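Glycine oxidase (Bacillus cereus ATCC 14579, PDB 7CYX) binds FAD and probably catalyses the oxidation of glycine by oxygen, with water, to glyoxylate, ammonium and hydrogen peroxide, a step linked to thiamine diphosphate biosynthesis. Local coordinates at residues Ser18-Leu23 against His164-Ser169; His129-Glu134 against Glu139-Ala144; Thr266-Thr271 against Thr275-Ser280. All coordinates share one frame; numbering follows the deposited sequence.

Interaction 1 joins helices 14-25 and 155-168 on the FAD-binding side of the fold. It lies on the opposite side of the chain's centre from interactions 2 and 3, which both reach the mixed eight-stranded sheet. Interaction 2 sits where strand 143-147 pairs with strands 123-126 and 95-99, interaction 3 where strand 260-269 leads into helix 278-291. The centres of 1 and 2 are about 42 Å apart, of 1 and 3 about 33 Å, of 2 and 3 about 30 Å. Interaction 2 is nested inside the loop closed by interaction 1, and interaction 3 follows both. That loop holds more helix than strand, but supplies strands 95-99, 123-126 and 143-147 of this sheet.

Interaction 1: residues Ser18-Leu23 against His164-Ser169; sequences SVAHFL and HSAAIS
Ala-20 and His-21 of helix 14-25 meet Ser-165 and Ala-166 of helix 155-168. The two short axes come within 7.9 Å and cross at 33°, with both helices running in roughly the same direction. The apolar part is small. The methyl groups of Ala-20 and Ala-166 face each other, CB to CB at 3.8 Å. The Ala-166 CB also lies 4.0 Å from the backbone N of His-21. Such small side chains let the backbones come close, and the CA atoms of His-21 and Ala-166 are only 4.5 Å apart.

The polar part is one hydrogen bond. His-21 ND1 and Ser-165 OG lie 2.8 Å apart, and either could be the donor. The bond is bent, at 141°. The hydroxyl oxygen meets the imidazole at its edge, in the ring plane. His-21 CG (chi1 164°) and Ser-165 OG are each anti to their own backbone N, which brings the ND1 edge and the hydroxyl together across the gap between the helices. Within helix 14-25, His-21 CD2 sits 3.6 Å above the ring plane of Phe-22, over the ring centre.

Neighbouring elements enclose the pair. Leu-80 of helix 73-84 touches both His-21 and Ser-165, and the ring of Phe-162 meets that of His-21. The start of helix 14-25 carries the end of a glycine-rich sequence that is probably the Rossmann-type FAD-binding motif, and the Ala-20 side chain lies about 11 Å from the bound FAD.

Ser-165 OG is also hydrogen-bonded to Lys-83 NZ. The buried hydroxyl is therefore gripped by two nitrogens, His-21 ND1 and Lys-83 NZ, which fixes its place between helices 14-25, 155-168 and 73-84.

Interaction 2: residues His129-Glu134 against Glu139-Ala144; sequences HVREKE and ESIIGA
Val-130 and Ala-144 form the tight end of this contact. The CG2 methyl of Val-130 packs on the CB of Ala-144 at 3.6 Å. Val-130 chi1 is 172°, which puts CG1 anti to the backbone N and leaves CG2 opposite the carbonyl carbon, directed at the strand. Both residues are buried. Leu-125 of strand 123-126 and Leu-137 of the connecting loop also touch Val-130, so the helix is held over the sheet by an apolar cluster.

The segments belong to a short helix-loop-strand unit. Helix 127-133 ends, a loop turns back, and the chain enters strand 143-147 of the mixed sheet. The entry is irregular: Ile-142 and Gly-143 both face Ala-99 of strand 95-99, a classic beta bulge.

The Arg-131 side is partly exposed. Its guanidinium is well covered, but the exposed Glu-139 carboxylate is held across the contact by charge alone. Glu-139 starts out pointing away from the helix, but its chain bends at chi2 (-73°) and returns the carboxylate to Arg-131. The two side chains cross at about a right angle, and their planar groups are 42° apart. Arg-131 NH1 and Glu-139 OE2 form a salt bridge at 3.2 Å. The oxygen lies over a face of the guanidinium, well out of its plane, so no N-H is aimed at it. Glu-139 CA lies over the same face, 3.5 Å above the plane and offset toward the rim. Directed bonding comes from the loop instead, where Arg-131 NE donates to Ser-138 O. Asp-128 OD1 makes a second salt bridge to NH1.

Interaction 3: residues Thr266-Thr271 against Thr275-Ser280; sequences TMKPHT and TVQPES
Thr-266 and Ser-280 are the residues whose backbones come nearest across this contact, their CA atoms 6.8 Å apart as strand 260-269 passes the first turn of helix 278-291. The motif is a strand-loop-helix connection. The strand belongs to the mixed eight-stranded sheet, and Gln-277 holds the N-cap position of the helix.

Thr-266 makes a van der Waals contact. Its CG2 methyl lies against Ser-280, 3.8 Å from Ser-280 CB and 3.7 Å from Ser-280 OG. The Thr-266 hydroxyl sits between the backbone N and the carbonyl carbon, while CG2 is turned to the helix. The Thr-266 side chain is about 7 Å from the bound FAD.

Lys-268 reaches along the gap with its chain extended beyond CG. Its NZ comes 2.8 Å from Gln-277 OE1 and 3.5 Å from Ser-280 OG. The lysine and glutamine chains cross at an oblique angle.

Glu-231 of the adjacent strand 225-236, outside both segments, ties these groups together: Glu-231 OE1 is hydrogen-bonded to Thr-266 OG1 and Ser-280 OG and forms a salt bridge with Lys-268 NZ. Glu-231 OE2 takes the backbone N-H of Gln-277, so one carboxylate links the strand to the start of the helix, and the nearby ammonium probably helps to keep it ionised. Lys-229 NZ is hydrogen-bonded to Gln-277 OE1, which places two lysine nitrogens near that amide oxygen.

The rotation of the amide is fixed from its other end. Gln-277 bends at chi2 (55°), and NE2 folds back to donate to Thr-275 OG1 at 3.0 Å. This bond is nearly straight, at 170°, with the threonine oxygen only 4° out of the amide plane.

Interaction 1: residues Ser18-Leu23 against His164-Ser169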
loop_
_atom_site.group_PDB
_atom_site.type_symbol
_atom_site.label_atom_id
_atom_site.label_comp_id
_atom_site.label_asym_id
_atom_site.label_seq_id
_atom_site.Cartn_x
_atom_site.Cartn_y
_atom_site.Cartn_z
ATOM N N SER A 18 -8.792 -13.276 -8.665
ATOM C CA SER A 18 -7.675 -14.057 -9.227
ATOM C C SER A 18 -8.103 -14.642 -10.572
ATOM O O SER A 18 -7.402 -14.529 -11.550
ATOM C CB SER A 18 -7.194 -15.140 -8.303
ATOM O OG SER A 18 -6.243 -15.991 -8.935
ATOM N N VAL A 19 -9.297 -15.236 -10.602
ATOM C CA VAL A 19 -9.847 -15.785 -11.830
ATOM C C VAL A 19 -9.923 -14.663 -12.883
ATOM O O VAL A 19 -9.526 -14.840 -14.021
ATOM C CB VAL A 19 -11.211 -16.454 -11.551
ATOM C CG1 VAL A 19 -11.914 -16.884 -12.822
ATOM C CG2 VAL A 19 -11.073 -17.655 -10.613
ATOM N N ALA A 20 -10.431 -13.489 -12.492
ATOM C CA ALA A 20 -10.550 -12.361 -13.398
ATOM C C ALA A 20 -9.174 -12.050 -14.006
ATOM O O ALA A 20 -9.062 -11.884 -15.183
ATOM C CB ALA A 20 -11.126 -11.169 -12.673
ATOM N N HIS A 21 -8.132 -12.008 -13.168
ATOM C CA HIS A 21 -6.778 -11.666 -13.596
ATOM C C HIS A 21 -6.300 -12.595 -14.716
ATOM O O HIS A 21 -5.908 -12.118 -15.744
ATOM C CB HIS A 21 -5.788 -11.728 -12.434
ATOM C CG HIS A 21 -4.358 -11.771 -12.870
ATOM N ND1 HIS A 21 -3.684 -10.647 -13.302
ATOM C CD2 HIS A 21 -3.486 -12.796 -12.979
ATOM C CE1 HIS A 21 -2.449 -10.975 -13.642
ATOM N NE2 HIS A 21 -2.301 -12.292 -13.451
ATOM N N PHE A 22 -6.293 -13.911 -14.464
ATOM C CA PHE A 22 -5.709 -14.894 -15.379
ATOM C C PHE A 22 -6.473 -14.954 -16.709
ATOM O O PHE A 22 -5.829 -15.090 -17.748
ATOM C CB PHE A 22 -5.619 -16.275 -14.728
ATOM C CG PHE A 22 -4.549 -16.367 -13.677
ATOM C CD1 PHE A 22 -3.221 -16.573 -14.031
ATOM C CD2 PHE A 22 -4.855 -16.177 -12.337
ATOM C CE1 PHE A 22 -2.232 -16.630 -13.060
ATOM C CE2 PHE A 22 -3.860 -16.213 -11.369
ATOM C CZ PHE A 22 -2.553 -16.457 -11.728
ATOM N N LEU A 23 -7.815 -14.867 -16.676
ATOM C CA LEU A 23 -8.660 -14.927 -17.895
ATOM C C LEU A 23 -8.418 -13.698 -18.770
ATOM O O LEU A 23 -8.087 -13.835 -19.941
ATOM C CB LEU A 23 -10.141 -14.987 -17.520
ATOM C CG LEU A 23 -10.692 -16.330 -17.043
ATOM C CD1 LEU A 23 -12.169 -16.184 -16.705
ATOM C CD2 LEU A 23 -10.492 -17.434 -18.071
ATOM N N HIS A 164 -7.686 -4.894 -10.406
ATOM C CA HIS A 164 -7.287 -3.763 -11.278
ATOM C C HIS A 164 -6.454 -4.247 -12.479
ATOM O O HIS A 164 -6.499 -3.629 -13.554
ATOM C CB HIS A 164 -6.476 -2.735 -10.496
ATOM C CG HIS A 164 -7.221 -2.058 -9.402
ATOM N ND1 HIS A 164 -8.364 -1.326 -9.633
ATOM C CD2 HIS A 164 -6.943 -1.951 -8.083
ATOM C CE1 HIS A 164 -8.783 -0.827 -8.489
ATOM N NE2 HIS A 164 -7.906 -1.171 -7.523
ATOM N N SER A 165 -5.656 -5.304 -12.269
ATOM C CA SER A 165 -4.945 -5.983 -13.339
ATOM C C SER A 165 -5.946 -6.412 -14.413
ATOM O O SER A 165 -5.742 -6.155 -15.597
ATOM C CB SER A 165 -4.182 -7.171 -12.808
ATOM O OG SER A 165 -3.629 -7.954 -13.861
ATOM N N ALA A 166 -7.021 -7.070 -13.960
ATOM C CA ALA A 166 -8.095 -7.547 -14.797
ATOM C C ALA A 166 -8.705 -6.381 -15.569
ATOM O O ALA A 166 -8.953 -6.507 -16.764
ATOM C CB ALA A 166 -9.154 -8.236 -13.974
ATOM N N ALA A 167 -8.959 -5.273 -14.862
ATOM C CA ALA A 167 -9.639 -4.103 -15.440
ATOM C C ALA A 167 -8.759 -3.475 -16.532
ATOM O O ALA A 167 -9.236 -3.164 -17.623
ATOM C CB ALA A 167 -9.988 -3.105 -14.352
ATOM N N ILE A 168 -7.474 -3.316 -16.217
ATOM C CA ILE A 168 -6.469 -2.829 -17.145
ATOM C C ILE A 168 -6.480 -3.687 -18.423
ATOM O O ILE A 168 -6.345 -3.148 -19.543
ATOM C CB ILE A 168 -5.085 -2.784 -16.456
ATOM C CG1 ILE A 168 -5.023 -1.616 -15.462
ATOM C CG2 ILE A 168 -3.959 -2.714 -17.480
ATOM C CD1 ILE A 168 -3.899 -1.678 -14.454
ATOM N N SER A 169 -6.687 -4.987 -18.232
ATOM C CA SER A 169 -6.725 -5.942 -19.358
ATOM C C SER A 169 -8.123 -5.978 -19.962
ATOM O O SER A 169 -8.398 -6.895 -20.701
ATOM C CB SER A 169 -6.263 -7.289 -18.932
ATOM O OG SER A 169 -4.854 -7.334 -18.890
#

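Interaction 2: residues His129-Glu134 against Glu139-Ala144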
loop_
_atom_site.group_PDB
_atom_site.type_symbol
_atom_site.label_atom_id
_atom_site.label_comp_id
_atom_site.label_asym_id
_atom_site.label_seq_id
_atom_site.Cartn_x
_atom_site.Cartn_y
_atom_site.Cartn_z
ATOM N N HIS A 129 17.523 -20.040 21.222
ATOM C CA HIS A 129 18.003 -19.786 19.845
ATOM C C HIS A 129 16.950 -18.944 19.111
ATOM O O HIS A 129 17.315 -18.012 18.365
ATOM C CB HIS A 129 18.435 -21.082 19.120
ATOM C CG HIS A 129 19.716 -21.667 19.639
ATOM N ND1 HIS A 129 19.894 -23.025 19.844
ATOM C CD2 HIS A 129 20.879 -21.084 20.014
ATOM C CE1 HIS A 129 21.098 -23.249 20.322
ATOM N NE2 HIS A 129 21.720 -22.076 20.439
ATOM N N VAL A 130 15.664 -19.223 19.385
ATOM C CA VAL A 130 14.551 -18.388 18.888
ATOM C C VAL A 130 14.808 -16.939 19.322
ATOM O O VAL A 130 14.861 -16.014 18.500
ATOM C CB VAL A 130 13.177 -18.870 19.398
ATOM C CG1 VAL A 130 12.062 -17.898 19.030
ATOM C CG2 VAL A 130 12.826 -20.269 18.913
ATOM N N ARG A 131 15.015 -16.774 20.628
ATOM C CA ARG A 131 15.093 -15.459 21.256
ATOM C C ARG A 131 16.308 -14.658 20.777
ATOM O O ARG A 131 16.302 -13.435 20.903
ATOM C CB ARG A 131 15.129 -15.607 22.780
ATOM C CG ARG A 131 13.812 -15.257 23.456
ATOM C CD ARG A 131 13.763 -15.701 24.904
ATOM N NE ARG A 131 12.832 -16.807 25.014
ATOM C CZ ARG A 131 13.161 -18.040 25.365
ATOM N NH1 ARG A 131 14.369 -18.285 25.846
ATOM N NH2 ARG A 131 12.276 -19.012 25.223
ATOM N N GLU A 132 17.356 -15.340 20.289
ATOM C CA GLU A 132 18.489 -14.662 19.646
ATOM C C GLU A 132 17.975 -14.004 18.365
ATOM O O GLU A 132 18.291 -12.847 18.097
ATOM C CB GLU A 132 19.661 -15.617 19.366
ATOM C CG GLU A 132 20.879 -15.399 20.270
ATOM C CD GLU A 132 21.842 -14.258 19.917
ATOM O OE1 GLU A 132 22.516 -13.731 20.848
ATOM O OE2 GLU A 132 21.949 -13.895 18.714
ATOM N N LYS A 133 17.152 -14.741 17.610
ATOM C CA LYS A 133 16.604 -14.266 16.325
ATOM C C LYS A 133 15.469 -13.254 16.543
ATOM O O LYS A 133 15.390 -12.257 15.815
ATOM C CB LYS A 133 16.109 -15.435 15.463
ATOM C CG LYS A 133 17.193 -16.413 15.020
ATOM C CD LYS A 133 16.735 -17.388 13.942
ATOM C CE LYS A 133 16.602 -16.756 12.570
ATOM N NZ LYS A 133 16.376 -17.773 11.514
ATOM N N GLU A 134 14.578 -13.529 17.508
ATOM C CA GLU A 134 13.399 -12.673 17.780
ATOM C C GLU A 134 13.383 -12.330 19.268
ATOM O O GLU A 134 12.756 -13.019 20.064
ATOM C CB GLU A 134 12.119 -13.366 17.311
ATOM C CG GLU A 134 12.059 -13.642 15.810
ATOM C CD GLU A 134 11.781 -12.433 14.926
ATOM O OE1 GLU A 134 11.459 -12.625 13.720
ATOM O OE2 GLU A 134 11.894 -11.297 15.431
ATOM N N GLU A 139 10.101 -15.467 27.388
ATOM C CA GLU A 139 10.931 -16.498 28.015
ATOM C C GLU A 139 10.153 -17.820 28.132
ATOM O O GLU A 139 10.766 -18.866 28.326
ATOM C CB GLU A 139 11.452 -16.019 29.374
ATOM C CG GLU A 139 12.498 -14.915 29.269
ATOM C CD GLU A 139 13.881 -15.346 28.781
ATOM O OE1 GLU A 139 14.780 -14.489 28.729
ATOM O OE2 GLU A 139 14.074 -16.547 28.470
ATOM N N SER A 140 8.817 -17.802 27.993
ATOM C CA SER A 140 8.023 -19.047 28.129
ATOM C C SER A 140 8.229 -19.999 26.940
ATOM O O SER A 140 7.905 -21.176 27.041
ATOM C CB SER A 140 6.559 -18.756 28.319
ATOM O OG SER A 140 5.928 -18.408 27.094
ATOM N N ILE A 141 8.695 -19.499 25.792
ATOM C CA ILE A 141 8.870 -20.369 24.598
ATOM C C ILE A 141 10.062 -21.321 24.833
ATOM O O ILE A 141 11.164 -20.852 25.116
ATOM C CB ILE A 141 9.053 -19.502 23.339
ATOM C CG1 ILE A 141 7.787 -18.699 23.042
ATOM C CG2 ILE A 141 9.479 -20.343 22.144
ATOM C CD1 ILE A 141 8.055 -17.399 22.347
ATOM N N ILE A 142 9.834 -22.642 24.728
ATOM C CA ILE A 142 10.890 -23.664 25.037
ATOM C C ILE A 142 11.508 -24.216 23.740
ATOM O O ILE A 142 12.651 -24.679 23.755
ATOM C CB ILE A 142 10.371 -24.811 25.934
ATOM C CG1 ILE A 142 9.290 -25.659 25.259
ATOM C CG2 ILE A 142 9.910 -24.277 27.278
ATOM C CD1 ILE A 142 8.952 -26.914 26.017
ATOM N N GLY A 143 10.737 -24.188 22.643
ATOM C CA GLY A 143 11.234 -24.502 21.318
ATOM C C GLY A 143 10.350 -23.933 20.224
ATOM O O GLY A 143 9.318 -23.297 20.473
ATOM N N ALA A 144 10.750 -24.193 18.988
ATOM C CA ALA A 144 10.008 -23.718 17.833
ATOM C C ALA A 144 10.588 -24.358 16.575
ATOM O O ALA A 144 11.756 -24.775 16.578
ATOM C CB ALA A 144 10.086 -22.213 17.740
#

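Interaction 3: residues Thr266-Thr271 against Thr275-Ser280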
loop_
_atom_site.group_PDB
_atom_site.type_symbol
_atom_site.label_atom_id
_atom_site.label_comp_id
_atom_site.label_asym_id
_atom_site.label_seq_id
_atom_site.Cartn_x
_atom_site.Cartn_y
_atom_site.Cartn_z
ATOM N N THR A 266 -10.142 -15.868 16.435
ATOM C CA THR A 266 -11.179 -16.719 16.992
ATOM C C THR A 266 -11.871 -17.488 15.872
ATOM O O THR A 266 -11.774 -17.131 14.690
ATOM C CB THR A 266 -12.276 -15.949 17.733
ATOM O OG1 THR A 266 -12.935 -15.064 16.817
ATOM C CG2 THR A 266 -11.728 -15.220 18.930
ATOM N N MET A 267 -12.606 -18.522 16.284
ATOM C CA MET A 267 -13.352 -19.378 15.399
ATOM C C MET A 267 -14.806 -19.450 15.898
ATOM O O MET A 267 -15.070 -19.954 16.993
ATOM C CB MET A 267 -12.719 -20.775 15.365
ATOM C CG MET A 267 -13.019 -21.541 14.085
ATOM S SD MET A 267 -12.273 -23.202 14.010
ATOM C CE MET A 267 -13.676 -24.241 14.426
ATOM N N LYS A 268 -15.747 -18.929 15.096
ATOM C CA LYS A 268 -17.182 -18.955 15.417
ATOM C C LYS A 268 -17.987 -19.418 14.198
ATOM O O LYS A 268 -18.452 -18.621 13.396
ATOM C CB LYS A 268 -17.604 -17.573 15.910
ATOM C CG LYS A 268 -17.154 -17.201 17.324
ATOM C CD LYS A 268 -17.885 -15.957 17.848
ATOM C CE LYS A 268 -17.142 -15.166 18.911
ATOM N NZ LYS A 268 -17.604 -13.747 18.984
ATOM N N PRO A 269 -18.236 -20.736 14.041
ATOM C CA PRO A 269 -18.897 -21.254 12.848
ATOM C C PRO A 269 -20.395 -20.918 12.730
ATOM O O PRO A 269 -21.049 -20.683 13.729
ATOM C CB PRO A 269 -18.683 -22.775 12.963
ATOM C CG PRO A 269 -18.475 -23.043 14.435
ATOM C CD PRO A 269 -17.912 -21.778 15.025
ATOM N N HIS A 270 -20.884 -20.877 11.480
ATOM C CA HIS A 270 -22.297 -20.679 11.106
ATOM C C HIS A 270 -22.850 -19.353 11.643
ATOM O O HIS A 270 -23.882 -19.328 12.299
ATOM C CB HIS A 270 -23.146 -21.894 11.514
ATOM C CG HIS A 270 -22.907 -23.094 10.656
ATOM N ND1 HIS A 270 -22.162 -24.191 11.087
ATOM C CD2 HIS A 270 -23.301 -23.366 9.393
ATOM C CE1 HIS A 270 -22.101 -25.080 10.126
ATOM N NE2 HIS A 270 -22.779 -24.590 9.065
ATOM N N THR A 271 -22.180 -18.244 11.315
ATOM C CA THR A 271 -22.785 -16.923 11.489
ATOM C C THR A 271 -22.128 -15.940 10.517
ATOM O O THR A 271 -20.931 -15.992 10.303
ATOM C CB THR A 271 -22.691 -16.449 12.944
ATOM O OG1 THR A 271 -23.421 -15.236 13.088
ATOM C CG2 THR A 271 -21.283 -16.168 13.404
ATOM N N THR A 275 -19.690 -8.175 13.858
ATOM C CA THR A 275 -19.320 -7.478 15.113
ATOM C C THR A 275 -18.234 -8.266 15.855
ATOM O O THR A 275 -18.132 -9.455 15.692
ATOM C CB THR A 275 -20.503 -7.331 16.093
ATOM O OG1 THR A 275 -20.955 -8.621 16.547
ATOM C CG2 THR A 275 -21.690 -6.585 15.513
ATOM N N VAL A 276 -17.537 -7.603 16.777
ATOM C CA VAL A 276 -16.486 -8.174 17.566
ATOM C C VAL A 276 -16.922 -8.118 19.033
ATOM O O VAL A 276 -17.193 -7.047 19.559
ATOM C CB VAL A 276 -15.163 -7.405 17.345
ATOM C CG1 VAL A 276 -14.032 -7.910 18.228
ATOM C CG2 VAL A 276 -14.737 -7.402 15.880
ATOM N N GLN A 277 -16.938 -9.277 19.690
ATOM C CA GLN A 277 -17.316 -9.369 21.094
ATOM C C GLN A 277 -16.110 -9.009 21.943
ATOM O O GLN A 277 -14.986 -9.368 21.609
ATOM C CB GLN A 277 -17.830 -10.765 21.444
ATOM C CG GLN A 277 -19.272 -10.974 21.038
ATOM C CD GLN A 277 -19.491 -10.681 19.580
ATOM O OE1 GLN A 277 -19.133 -11.475 18.718
ATOM N NE2 GLN A 277 -20.108 -9.543 19.298
ATOM N N PRO A 278 -16.294 -8.231 23.027
ATOM C CA PRO A 278 -15.207 -7.949 23.954
ATOM C C PRO A 278 -14.363 -9.160 24.362
ATOM O O PRO A 278 -13.139 -9.070 24.339
ATOM C CB PRO A 278 -15.991 -7.374 25.143
ATOM C CG PRO A 278 -17.055 -6.549 24.475
ATOM C CD PRO A 278 -17.507 -7.457 23.350
ATOM N N GLU A 279 -15.032 -10.244 24.760
ATOM C CA GLU A 279 -14.416 -11.475 25.265
ATOM C C GLU A 279 -13.361 -11.972 24.270
ATOM O O GLU A 279 -12.310 -12.430 24.681
ATOM C CB GLU A 279 -15.507 -12.522 25.513
ATOM C CG GLU A 279 -15.016 -13.944 25.771
ATOM C CD GLU A 279 -16.105 -14.890 26.291
ATOM O OE1 GLU A 279 -15.993 -15.314 27.465
ATOM O OE2 GLU A 279 -17.077 -15.212 25.537
ATOM N N SER A 280 -13.679 -11.904 22.972
ATOM C CA SER A 280 -12.766 -12.273 21.900
ATOM C C SER A 280 -11.555 -11.337 21.917
ATOM O O SER A 280 -10.415 -11.794 21.844
ATOM C CB SER A 280 -13.449 -12.224 20.568
ATOM O OG SER A 280 -14.410 -13.256 20.452
#